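Local coordinates for protein aldehyde dehydrogenase (Trypanosoma brucei, PDB 5MYP) that probably oxidises aldehydes to carboxylic acids with NAD+, at residues D238-V243 / K269-V274; R246-K251 / A280-A285; P18-K23 / G177-G182; Q136-A141 / A148-S153. All coordinates share one frame; numbering follows the deposited sequence.

Contact 1. Residues D238-V243 / K269-V274; sequences DNMKVV and KSMESV
M240, in the first turn of helix 240-252, reaches across to M271 and V274 where helix 272-287 begins. All of the contact on the first side comes from this one methionine. CG lies anti to the backbone N (chi1 -164°), which sends the chain out toward the second helix; bends at chi2 and chi3 then curl the thioether. Two parts of the side chain do the touching. M240 CG rests on the carbonyl oxygen of V274, 3.8 Å from V274 O, a van der Waals approach to a backbone atom. Further out, the terminal methyl M240 CE meets the branch V274 CG2 at 4.1 Å, and the two side chains cross at about a right angle.

Helix 240-252 is the connecting helix of a beta-alpha-beta crossover between the parallel neighbours 229-232 and 264-268, in what is probably the catalytic domain, as in other aldehyde dehydrogenases, and helix 272-287 follows the second strand after a short 3-10 turn. The same M240 also packs on L275 and A278 of that helix.

M271, in the 3-10 turn just ahead of it, adds a looser touch, with M271 SD 4.3 Å from M240 CE. N239, just before helix 240-252, and V242 and V243 within it pack against F464 of the second subunit.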
loop_
_atom_site.group_PDB
_atom_site.type_symbol
_atom_site.label_atom_id
_atom_site.label_comp_id
_atom_site.label_asym_id
_atom_site.label_seq_id
_atom_site.Cartn_x
_atom_site.Cartn_y
_atom_site.Cartn_z
ATOM N N ASP A 238 17.246 -6.456 -38.679
ATOM C CA ASP A 238 16.159 -6.540 -39.669
ATOM C C ASP A 238 14.874 -5.804 -39.262
ATOM O O ASP A 238 14.031 -5.535 -40.115
ATOM C CB ASP A 238 15.818 -8.008 -39.971
ATOM C CG ASP A 238 16.980 -8.776 -40.594
ATOM O OD1 ASP A 238 17.863 -8.163 -41.237
ATOM O OD2 ASP A 238 17.000 -10.013 -40.442
ATOM N N ASN A 239 14.724 -5.507 -37.969
ATOM C CA ASN A 239 13.553 -4.798 -37.429
ATOM C C ASN A 239 13.838 -3.338 -37.061
ATOM O O ASN A 239 13.013 -2.702 -36.404
ATOM C CB ASN A 239 13.050 -5.528 -36.175
ATOM C CG ASN A 239 12.874 -7.016 -36.397
ATOM O OD1 ASN A 239 12.002 -7.442 -37.156
ATOM N ND2 ASN A 239 13.701 -7.812 -35.738
ATOM N N MET A 240 14.978 -2.803 -37.503
ATOM C CA MET A 240 15.483 -1.523 -36.988
ATOM C C MET A 240 14.575 -0.332 -37.311
ATOM O O MET A 240 14.521 0.622 -36.535
ATOM C CB MET A 240 16.914 -1.268 -37.491
ATOM C CG MET A 240 17.686 -0.181 -36.747
ATOM S SD MET A 240 17.862 -0.453 -34.970
ATOM C CE MET A 240 18.806 -1.972 -34.895
ATOM N N LYS A 241 13.856 -0.393 -38.432
ATOM C CA LYS A 241 12.891 0.658 -38.780
ATOM C C LYS A 241 11.723 0.703 -37.791
ATOM O O LYS A 241 11.330 1.784 -37.348
ATOM C CB LYS A 241 12.361 0.478 -40.207
ATOM C CG LYS A 241 11.671 1.719 -40.753
ATOM C CD LYS A 241 11.432 1.639 -42.259
ATOM C CE LYS A 241 10.051 1.106 -42.589
ATOM N NZ LYS A 241 9.010 2.167 -42.503
ATOM N N VAL A 242 11.187 -0.467 -37.445
ATOM C CA VAL A 242 10.082 -0.565 -36.482
ATOM C C VAL A 242 10.563 -0.218 -35.061
ATOM O O VAL A 242 9.839 0.443 -34.310
ATOM C CB VAL A 242 9.412 -1.962 -36.506
ATOM C CG1 VAL A 242 8.358 -2.089 -35.405
ATOM C CG2 VAL A 242 8.790 -2.228 -37.871
ATOM N N VAL A 243 11.772 -0.662 -34.712
ATOM C CA VAL A 243 12.408 -0.306 -33.435
ATOM C C VAL A 243 12.462 1.217 -33.289
ATOM O O VAL A 243 12.019 1.763 -32.278
ATOM C CB VAL A 243 13.843 -0.897 -33.311
ATOM C CG1 VAL A 243 14.598 -0.308 -32.117
ATOM C CG2 VAL A 243 13.802 -2.417 -33.201
ATOM N N LYS A 269 26.920 -2.042 -28.942
ATOM C CA LYS A 269 27.980 -1.231 -29.579
ATOM C C LYS A 269 27.930 -1.212 -31.118
ATOM O O LYS A 269 28.014 -0.148 -31.737
ATOM C CB LYS A 269 29.347 -1.741 -29.107
ATOM C CG LYS A 269 30.542 -0.852 -29.425
ATOM C CD LYS A 269 31.841 -1.502 -28.957
ATOM C CE LYS A 269 32.122 -2.821 -29.676
ATOM N NZ LYS A 269 33.556 -3.228 -29.642
ATOM N N SER A 270 27.777 -2.390 -31.716
ATOM C CA SER A 270 27.763 -2.537 -33.174
ATOM C C SER A 270 26.512 -1.973 -33.866
ATOM O O SER A 270 26.546 -1.736 -35.076
ATOM C CB SER A 270 27.954 -4.011 -33.567
ATOM O OG SER A 270 26.765 -4.761 -33.392
ATOM N N MET A 271 25.428 -1.763 -33.112
ATOM C CA MET A 271 24.165 -1.260 -33.654
ATOM C C MET A 271 23.942 0.245 -33.519
ATOM O O MET A 271 22.906 0.741 -33.964
ATOM C CB MET A 271 22.991 -1.992 -32.978
ATOM C CG MET A 271 22.993 -3.504 -33.133
ATOM S SD MET A 271 22.662 -3.964 -34.844
ATOM C CE MET A 271 23.475 -5.558 -34.925
ATOM N N GLU A 272 24.899 0.974 -32.938
ATOM C CA GLU A 272 24.712 2.406 -32.654
ATOM C C GLU A 272 24.382 3.222 -33.903
ATOM O O GLU A 272 23.441 4.013 -33.893
ATOM C CB GLU A 272 25.949 3.008 -31.971
ATOM C CG GLU A 272 25.727 4.407 -31.392
ATOM C CD GLU A 272 27.013 5.110 -30.974
ATOM O OE1 GLU A 272 28.102 4.500 -31.010
ATOM O OE2 GLU A 272 26.938 6.293 -30.597
ATOM N N SER A 273 25.156 3.025 -34.970
ATOM C CA SER A 273 25.002 3.835 -36.180
ATOM C C SER A 273 23.671 3.571 -36.878
ATOM O O SER A 273 22.967 4.514 -37.229
ATOM C CB SER A 273 26.164 3.607 -37.153
ATOM O OG SER A 273 26.068 4.476 -38.270
ATOM N N VAL A 274 23.334 2.296 -37.076
ATOM C CA VAL A 274 22.057 1.934 -37.717
ATOM C C VAL A 274 20.830 2.410 -36.927
ATOM O O VAL A 274 19.851 2.855 -37.525
ATOM C CB VAL A 274 21.932 0.421 -38.049
ATOM C CG1 VAL A 274 22.951 0.024 -39.110
ATOM C CG2 VAL A 274 22.056 -0.466 -36.812
#

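Contact 2. Residues R246-K251 / A280-A285; sequences RIMWGK and AEARKA
M248 on helix 240-252 packs against A282 and R283 of helix 272-287, and its shape decides what each atom meets. With chi1 at -175°, CG stands opposite the residue's own N and carries the chain toward the other helix, before it turns sharply at chi2 (51°) and again at chi3. The inner part meets a methyl and the main chain: M248 CB lies 3.9 Å from A282 CB, and M248 CG 3.8 Å from R283 N. The sulfur, turned aside by the first bend, settles against the aliphatic base of the arginine, with M248 SD 4.0 Å from R283 CB and nearly as close to CG.

R283 runs extended through its first two torsions and bends at chi3 (79°), carrying the guanidinium away from the methionine. There it forms a salt bridge with E339 and a hydrogen bond to the carbonyl of P349. M248 packs on P349 as well, and on L279.

Chemically, the arginine is divided in two: its methylenes serve as apolar surface for a buried thioether, while the charge is met elsewhere by E339; between these two segments the contacts are van der Waals.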
loop_
_atom_site.group_PDB
_atom_site.type_symbol
_atom_site.label_atom_id
_atom_site.label_comp_id
_atom_site.label_asym_id
_atom_site.label_seq_id
_atom_site.Cartn_x
_atom_site.Cartn_y
_atom_site.Cartn_z
ATOM N N ARG A 246 8.920 3.060 -33.096
ATOM C CA ARG A 246 8.285 2.922 -31.783
ATOM C C ARG A 246 8.952 3.814 -30.731
ATOM O O ARG A 246 8.259 4.512 -29.987
ATOM C CB ARG A 246 8.254 1.456 -31.348
ATOM C CG ARG A 246 7.271 0.650 -32.184
ATOM C CD ARG A 246 7.335 -0.846 -31.945
ATOM N NE ARG A 246 6.386 -1.538 -32.821
ATOM C CZ ARG A 246 6.096 -2.840 -32.782
ATOM N NH1 ARG A 246 6.671 -3.651 -31.897
ATOM N NH2 ARG A 246 5.215 -3.340 -33.648
ATOM N N ILE A 247 10.286 3.811 -30.699
ATOM C CA ILE A 247 11.044 4.662 -29.767
ATOM C C ILE A 247 10.763 6.142 -30.042
ATOM O O ILE A 247 10.463 6.898 -29.117
ATOM C CB ILE A 247 12.571 4.389 -29.833
ATOM C CG1 ILE A 247 12.883 2.984 -29.308
ATOM C CG2 ILE A 247 13.358 5.425 -29.023
ATOM C CD1 ILE A 247 14.267 2.468 -29.652
ATOM N N MET A 248 10.850 6.541 -31.312
ATOM C CA MET A 248 10.670 7.940 -31.699
ATOM C C MET A 248 9.243 8.424 -31.440
ATOM O O MET A 248 9.051 9.556 -30.997
ATOM C CB MET A 248 11.066 8.149 -33.170
ATOM C CG MET A 248 11.041 9.589 -33.668
ATOM S SD MET A 248 11.933 10.796 -32.656
ATOM C CE MET A 248 13.582 10.105 -32.671
ATOM N N TRP A 249 8.251 7.570 -31.699
ATOM C CA TRP A 249 6.855 7.898 -31.371
ATOM C C TRP A 249 6.690 8.193 -29.875
ATOM O O TRP A 249 6.105 9.207 -29.502
ATOM C CB TRP A 249 5.890 6.776 -31.790
ATOM C CG TRP A 249 4.527 6.949 -31.182
ATOM C CD1 TRP A 249 3.567 7.838 -31.563
ATOM C CD2 TRP A 249 4.000 6.248 -30.053
ATOM N NE1 TRP A 249 2.464 7.725 -30.751
ATOM C CE2 TRP A 249 2.704 6.756 -29.813
ATOM C CE3 TRP A 249 4.495 5.239 -29.218
ATOM C CZ2 TRP A 249 1.894 6.282 -28.779
ATOM C CZ3 TRP A 249 3.689 4.771 -28.187
ATOM C CH2 TRP A 249 2.401 5.290 -27.979
ATOM N N GLY A 250 7.213 7.300 -29.034
ATOM C CA GLY A 250 7.164 7.470 -27.575
ATOM C C GLY A 250 7.808 8.753 -27.075
ATOM O O GLY A 250 7.396 9.297 -26.048
ATOM N N LYS A 251 8.820 9.227 -27.797
ATOM C CA LYS A 251 9.503 10.483 -27.484
ATOM C C LYS A 251 8.769 11.710 -28.027
ATOM O O LYS A 251 8.745 12.751 -27.373
ATOM C CB LYS A 251 10.933 10.439 -28.042
ATOM C CG LYS A 251 11.885 11.471 -27.461
ATOM C CD LYS A 251 12.029 11.304 -25.958
ATOM C CE LYS A 251 13.362 11.814 -25.448
ATOM N NZ LYS A 251 13.468 11.652 -23.972
ATOM N N ALA A 280 16.636 8.977 -36.897
ATOM C CA ALA A 280 16.609 10.192 -37.721
ATOM C C ALA A 280 15.546 10.106 -38.813
ATOM O O ALA A 280 14.793 11.056 -39.014
ATOM C CB ALA A 280 17.976 10.463 -38.341
ATOM N N GLU A 281 15.479 8.967 -39.500
ATOM C CA GLU A 281 14.465 8.751 -40.538
ATOM C C GLU A 281 13.049 8.758 -39.973
ATOM O O GLU A 281 12.160 9.380 -40.558
ATOM C CB GLU A 281 14.718 7.447 -41.315
ATOM C CG GLU A 281 15.964 7.465 -42.195
ATOM C CD GLU A 281 15.988 8.627 -43.178
ATOM O OE1 GLU A 281 14.973 8.838 -43.881
ATOM O OE2 GLU A 281 17.016 9.339 -43.242
ATOM N N ALA A 282 12.849 8.082 -38.839
ATOM C CA ALA A 282 11.553 8.080 -38.152
ATOM C C ALA A 282 11.107 9.494 -37.763
ATOM O O ALA A 282 9.939 9.850 -37.945
ATOM C CB ALA A 282 11.603 7.185 -36.921
ATOM N N ARG A 283 12.045 10.292 -37.248
ATOM C CA ARG A 283 11.768 11.679 -36.853
ATOM C C ARG A 283 11.290 12.538 -38.028
ATOM O O ARG A 283 10.306 13.274 -37.897
ATOM C CB ARG A 283 13.006 12.320 -36.220
ATOM C CG ARG A 283 12.737 13.631 -35.501
ATOM C CD ARG A 283 14.030 14.262 -35.007
ATOM N NE ARG A 283 14.751 14.951 -36.086
ATOM C CZ ARG A 283 15.183 16.217 -36.071
ATOM N NH1 ARG A 283 15.810 16.701 -37.141
ATOM N NH2 ARG A 283 15.019 17.008 -35.012
ATOM N N LYS A 284 11.997 12.449 -39.157
ATOM C CA LYS A 284 11.621 13.169 -40.387
ATOM C C LYS A 284 10.228 12.775 -40.859
ATOM O O LYS A 284 9.419 13.641 -41.195
ATOM C CB LYS A 284 12.619 12.894 -41.523
ATOM C CG LYS A 284 13.990 13.519 -41.330
ATOM C CD LYS A 284 14.968 13.086 -42.420
ATOM C CE LYS A 284 16.405 13.056 -41.921
ATOM N NZ LYS A 284 16.851 14.357 -41.350
ATOM N N ALA A 285 9.966 11.470 -40.881
ATOM C CA ALA A 285 8.663 10.932 -41.281
ATOM C C ALA A 285 7.513 11.454 -40.412
ATOM O O ALA A 285 6.487 11.889 -40.942
ATOM C CB ALA A 285 8.691 9.411 -41.249
#

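Contact 3. Residues P18-K23 / G177-G182; sequences PVIVSK and GIVNGG. Unlike the reference sequence in segment 18-23: V19 (reference Thr).
I20, on the N-terminal helix 16-29, packs onto the backbone of G177 and I178 in strand 176-178, an edge strand of the Rossmann-like sheet of what is probably the NAD-binding domain, as in other aldehyde dehydrogenases. From CB, which points at the strand, the side chain splits into two arms. The short arm, CG2, comes down on bare main chain: I20 CG2 lies 3.9 Å from G177 CA and only slightly farther from the amide nitrogen of I178. With no side chain on the glycine, the methyl can settle directly on the backbone, and the two CA atoms of I20 and G177 come within 5.9 Å.

The long arm starts with CG1, beside the backbone N (chi1 -71°) and anti to the carbonyl carbon, and runs on nearly straight to CD1, obliquely over the strand, toward I178 and V179. I178 turns its own side chain away, to T164 and L167 of helix 157-170, and its carbonyl oxygen is what meets I20. T12, in the loop before the helix, also touches I20. At the tip, I20 CD1 sits 3.6 Å from I178 O and makes a looser apolar touch, 4.5 Å, with V179 CG2.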
loop_
_atom_site.group_PDB
_atom_site.type_symbol
_atom_site.label_atom_id
_atom_site.label_comp_id
_atom_site.label_asym_id
_atom_site.label_seq_id
_atom_site.Cartn_x
_atom_site.Cartn_y
_atom_site.Cartn_z
ATOM N N PRO A 18 -12.030 23.498 3.679
ATOM C CA PRO A 18 -12.666 22.637 4.696
ATOM C C PRO A 18 -14.143 22.315 4.428
ATOM O O PRO A 18 -14.580 21.201 4.722
ATOM C CB PRO A 18 -12.546 23.456 5.988
ATOM C CG PRO A 18 -11.404 24.377 5.760
ATOM C CD PRO A 18 -11.293 24.623 4.290
ATOM N N VAL A 19 -14.883 23.276 3.872
ATOM C CA VAL A 19 -16.315 23.096 3.583
ATOM C C VAL A 19 -16.510 22.057 2.477
ATOM O O VAL A 19 -17.357 21.174 2.600
ATOM C CB VAL A 19 -17.000 24.429 3.180
ATOM C CG1 VAL A 19 -18.477 24.209 2.847
ATOM C CG2 VAL A 19 -16.851 25.465 4.290
ATOM N N ILE A 20 -15.716 22.175 1.413
ATOM C CA ILE A 20 -15.739 21.243 0.284
ATOM C C ILE A 20 -15.458 19.809 0.756
ATOM O O ILE A 20 -16.220 18.892 0.430
ATOM C CB ILE A 20 -14.741 21.678 -0.824
ATOM C CG1 ILE A 20 -15.262 22.936 -1.532
ATOM C CG2 ILE A 20 -14.511 20.575 -1.856
ATOM C CD1 ILE A 20 -14.217 23.688 -2.330
ATOM N N VAL A 21 -14.387 19.628 1.531
ATOM C CA VAL A 21 -14.031 18.294 2.041
ATOM C C VAL A 21 -15.108 17.761 2.994
ATOM O O VAL A 21 -15.485 16.597 2.898
ATOM C CB VAL A 21 -12.636 18.266 2.719
ATOM C CG1 VAL A 21 -12.328 16.872 3.280
ATOM C CG2 VAL A 21 -11.549 18.682 1.729
ATOM N N SER A 22 -15.600 18.620 3.889
ATOM C CA SER A 22 -16.642 18.257 4.854
ATOM C C SER A 22 -17.938 17.787 4.187
ATOM O O SER A 22 -18.564 16.837 4.653
ATOM C CB SER A 22 -16.945 19.442 5.776
ATOM O OG SER A 22 -17.995 19.128 6.666
ATOM N N LYS A 23 -18.331 18.462 3.108
ATOM C CA LYS A 23 -19.520 18.075 2.336
ATOM C C LYS A 23 -19.350 16.691 1.701
ATOM O O LYS A 23 -20.277 15.884 1.721
ATOM C CB LYS A 23 -19.848 19.118 1.257
ATOM C CG LYS A 23 -20.572 20.343 1.773
ATOM C CD LYS A 23 -20.829 21.346 0.652
ATOM C CE LYS A 23 -21.410 22.642 1.203
ATOM N NZ LYS A 23 -21.311 23.764 0.231
ATOM N N GLY A 177 -15.866 16.862 -5.043
ATOM C CA GLY A 177 -15.480 18.246 -4.789
ATOM C C GLY A 177 -14.279 18.635 -5.628
ATOM O O GLY A 177 -13.502 17.773 -6.050
ATOM N N ILE A 178 -14.125 19.933 -5.883
ATOM C CA ILE A 178 -13.005 20.434 -6.682
ATOM C C ILE A 178 -12.283 21.542 -5.917
ATOM O O ILE A 178 -12.922 22.466 -5.409
ATOM C CB ILE A 178 -13.459 20.963 -8.062
ATOM C CG1 ILE A 178 -14.281 19.895 -8.815
ATOM C CG2 ILE A 178 -12.247 21.392 -8.889
ATOM C CD1 ILE A 178 -14.914 20.382 -10.105
ATOM N N VAL A 179 -10.959 21.428 -5.824
ATOM C CA VAL A 179 -10.112 22.487 -5.273
ATOM C C VAL A 179 -9.159 22.926 -6.379
ATOM O O VAL A 179 -8.397 22.115 -6.894
ATOM C CB VAL A 179 -9.328 22.016 -4.026
ATOM C CG1 VAL A 179 -8.340 23.087 -3.565
ATOM C CG2 VAL A 179 -10.282 21.662 -2.898
ATOM N N ASN A 180 -9.199 24.210 -6.726
ATOM C CA ASN A 180 -8.354 24.780 -7.770
ATOM C C ASN A 180 -7.325 25.718 -7.147
ATOM O O ASN A 180 -7.636 26.449 -6.205
ATOM C CB ASN A 180 -9.213 25.536 -8.803
ATOM C CG ASN A 180 -9.800 24.613 -9.861
ATOM O OD1 ASN A 180 -9.057 23.955 -10.574
ATOM N ND2 ASN A 180 -11.133 24.568 -9.972
ATOM N N GLY A 181 -6.104 25.670 -7.677
ATOM C CA GLY A 181 -5.030 26.571 -7.259
ATOM C C GLY A 181 -3.659 25.937 -7.320
ATOM O O GLY A 181 -3.487 24.868 -7.901
ATOM N N GLY A 182 -2.690 26.599 -6.694
ATOM C CA GLY A 182 -1.289 26.169 -6.703
ATOM C C GLY A 182 -0.877 25.612 -5.351
ATOM O O GLY A 182 -1.612 24.827 -4.744
#

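Contact 4. Residues Q136-A141 / A148-S153; sequences QPLLGA and AVIKPS
L138 of helix 132-143 lays its branched end on A148 and I150 of strand 147-151, the strand that follows in the same beta-alpha-beta unit. Taken from the start, Q136 turns the other way, its NE2 hydrogen-bonded to E83 of helix 69-95. P137 comes next; its nitrogen cannot donate to the preceding turn, the helix kinks there, and the ring packs on V123.

L138 carries the contact. Its first torsion is fully extended (chi1 179°), which pushes both methyls out to the strand. L138 CD1 presses on A148 CB at 3.5 Å, a snug methyl-to-methyl fit, and also meets I150 CG2 at 4.0 Å. The second branch shares the isoleucine, with L138 CD2 4.1 Å from I150 CG2, and the leucine lies roughly perpendicular to it. A148 and I150 are two apart on the strand and face the helix, whereas V149 between them points away.

L139 leaves on the far side for V84 and L87. One turn after L138, A141 aims its methyl at the strand, and it packs on V121.

Helix 132-143 is thus sandwiched: helix 69-95 receives Q136 and L139, strand 110-124 takes P137 and A141, and strand 147-151 takes L138, while I150 extends the same apolar layer to L163 and L167 of helix 157-170.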
loop_
_atom_site.group_PDB
_atom_site.type_symbol
_atom_site.label_atom_id
_atom_site.label_comp_id
_atom_site.label_asym_id
_atom_site.label_seq_id
_atom_site.Cartn_x
_atom_site.Cartn_y
_atom_site.Cartn_z
ATOM N N GLN A 136 -9.007 9.442 -14.636
ATOM C CA GLN A 136 -8.792 7.985 -14.541
ATOM C C GLN A 136 -8.745 7.495 -13.082
ATOM O O GLN A 136 -9.433 6.530 -12.755
ATOM C CB GLN A 136 -7.572 7.513 -15.354
ATOM C CG GLN A 136 -7.452 5.996 -15.438
ATOM C CD GLN A 136 -6.502 5.513 -16.518
ATOM O OE1 GLN A 136 -5.543 6.187 -16.874
ATOM N NE2 GLN A 136 -6.717 4.294 -16.977
ATOM N N PRO A 137 -7.974 8.172 -12.198
ATOM C CA PRO A 137 -8.040 7.825 -10.766
ATOM C C PRO A 137 -9.424 8.043 -10.142
ATOM O O PRO A 137 -9.884 7.205 -9.372
ATOM C CB PRO A 137 -7.018 8.774 -10.114
ATOM C CG PRO A 137 -6.122 9.204 -11.217
ATOM C CD PRO A 137 -6.962 9.212 -12.456
ATOM N N LEU A 138 -10.066 9.164 -10.476
ATOM C CA LEU A 138 -11.403 9.479 -9.968
ATOM C C LEU A 138 -12.421 8.378 -10.288
ATOM O O LEU A 138 -13.165 7.953 -9.407
ATOM C CB LEU A 138 -11.892 10.821 -10.525
ATOM C CG LEU A 138 -13.292 11.279 -10.101
ATOM C CD1 LEU A 138 -13.366 11.462 -8.588
ATOM C CD2 LEU A 138 -13.675 12.554 -10.832
ATOM N N LEU A 139 -12.444 7.923 -11.541
ATOM C CA LEU A 139 -13.365 6.856 -11.961
ATOM C C LEU A 139 -13.231 5.623 -11.067
ATOM O O LEU A 139 -14.232 5.069 -10.608
ATOM C CB LEU A 139 -13.123 6.468 -13.421
ATOM C CG LEU A 139 -13.524 7.501 -14.472
ATOM C CD1 LEU A 139 -12.916 7.147 -15.820
ATOM C CD2 LEU A 139 -15.038 7.609 -14.563
ATOM N N GLY A 140 -11.987 5.225 -10.810
ATOM C CA GLY A 140 -11.688 4.121 -9.907
ATOM C C GLY A 140 -12.165 4.332 -8.478
ATOM O O GLY A 140 -12.737 3.428 -7.876
ATOM N N ALA A 141 -11.924 5.526 -7.941
ATOM C CA ALA A 141 -12.349 5.861 -6.575
ATOM C C ALA A 141 -13.874 5.798 -6.421
ATOM O O ALA A 141 -14.376 5.294 -5.422
ATOM C CB ALA A 141 -11.830 7.238 -6.172
ATOM N N ALA A 148 -15.004 11.842 -3.394
ATOM C CA ALA A 148 -13.677 12.312 -3.764
ATOM C C ALA A 148 -13.561 13.820 -3.831
ATOM O O ALA A 148 -14.554 14.519 -4.009
ATOM C CB ALA A 148 -13.255 11.704 -5.093
ATOM N N VAL A 149 -12.331 14.296 -3.658
ATOM C CA VAL A 149 -11.959 15.672 -3.969
ATOM C C VAL A 149 -10.850 15.612 -5.010
ATOM O O VAL A 149 -9.904 14.842 -4.864
ATOM C CB VAL A 149 -11.492 16.439 -2.718
ATOM C CG1 VAL A 149 -11.003 17.838 -3.094
ATOM C CG2 VAL A 149 -12.625 16.513 -1.699
ATOM N N ILE A 150 -10.975 16.413 -6.065
ATOM C CA ILE A 150 -9.943 16.485 -7.104
ATOM C C ILE A 150 -9.246 17.840 -7.076
ATOM O O ILE A 150 -9.870 18.861 -6.774
ATOM C CB ILE A 150 -10.481 16.168 -8.520
ATOM C CG1 ILE A 150 -11.550 17.170 -8.981
ATOM C CG2 ILE A 150 -11.038 14.755 -8.563
ATOM C CD1 ILE A 150 -11.884 17.046 -10.448
ATOM N N LYS A 151 -7.954 17.829 -7.388
ATOM C CA LYS A 151 -7.133 19.031 -7.393
ATOM C C LYS A 151 -6.418 19.126 -8.748
ATOM O O LYS A 151 -5.341 18.552 -8.928
ATOM C CB LYS A 151 -6.166 19.014 -6.200
ATOM C CG LYS A 151 -5.573 20.374 -5.851
ATOM C CD LYS A 151 -4.250 20.612 -6.569
ATOM C CE LYS A 151 -4.144 22.009 -7.126
ATOM N NZ LYS A 151 -3.039 22.094 -8.126
ATOM N N PRO A 152 -7.039 19.817 -9.727
ATOM C CA PRO A 152 -6.415 19.960 -11.043
ATOM C C PRO A 152 -5.109 20.747 -11.007
ATOM O O PRO A 152 -4.966 21.678 -10.201
ATOM C CB PRO A 152 -7.465 20.738 -11.851
ATOM C CG PRO A 152 -8.751 20.465 -11.162
ATOM C CD PRO A 152 -8.392 20.405 -9.709
ATOM N N SER A 153 -4.174 20.375 -11.880
ATOM C CA SER A 153 -2.905 21.093 -11.992
ATOM C C SER A 153 -3.128 22.508 -12.536
ATOM O O SER A 153 -3.854 22.700 -13.519
ATOM C CB SER A 153 -1.933 20.357 -12.907
ATOM O OG SER A 153 -0.751 21.115 -13.085
#

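In the fold
From the N terminus, the first half of contact 3, 18-23, waits for its partner while the chain goes through the long helices and into the first sheet. Contact 4 opens and closes inside that span, a short local loop from 136-141 to 148-153; then 177-182 completes contact 3. The two touch, because strands 147-151 and 176-178 are hydrogen-bonded neighbours. Later the chain enters the second sheet, probably that of the catalytic domain, where contacts 1 and 2 cross: 238-243, 246-251, 269-274 and 280-285 pair alternately, joining helices 240-252 and 272-287 at two levels, centres 13 Å apart. Contacts 1 and 3 lie on opposite sides of the chain's centre, centres about 51 Å apart.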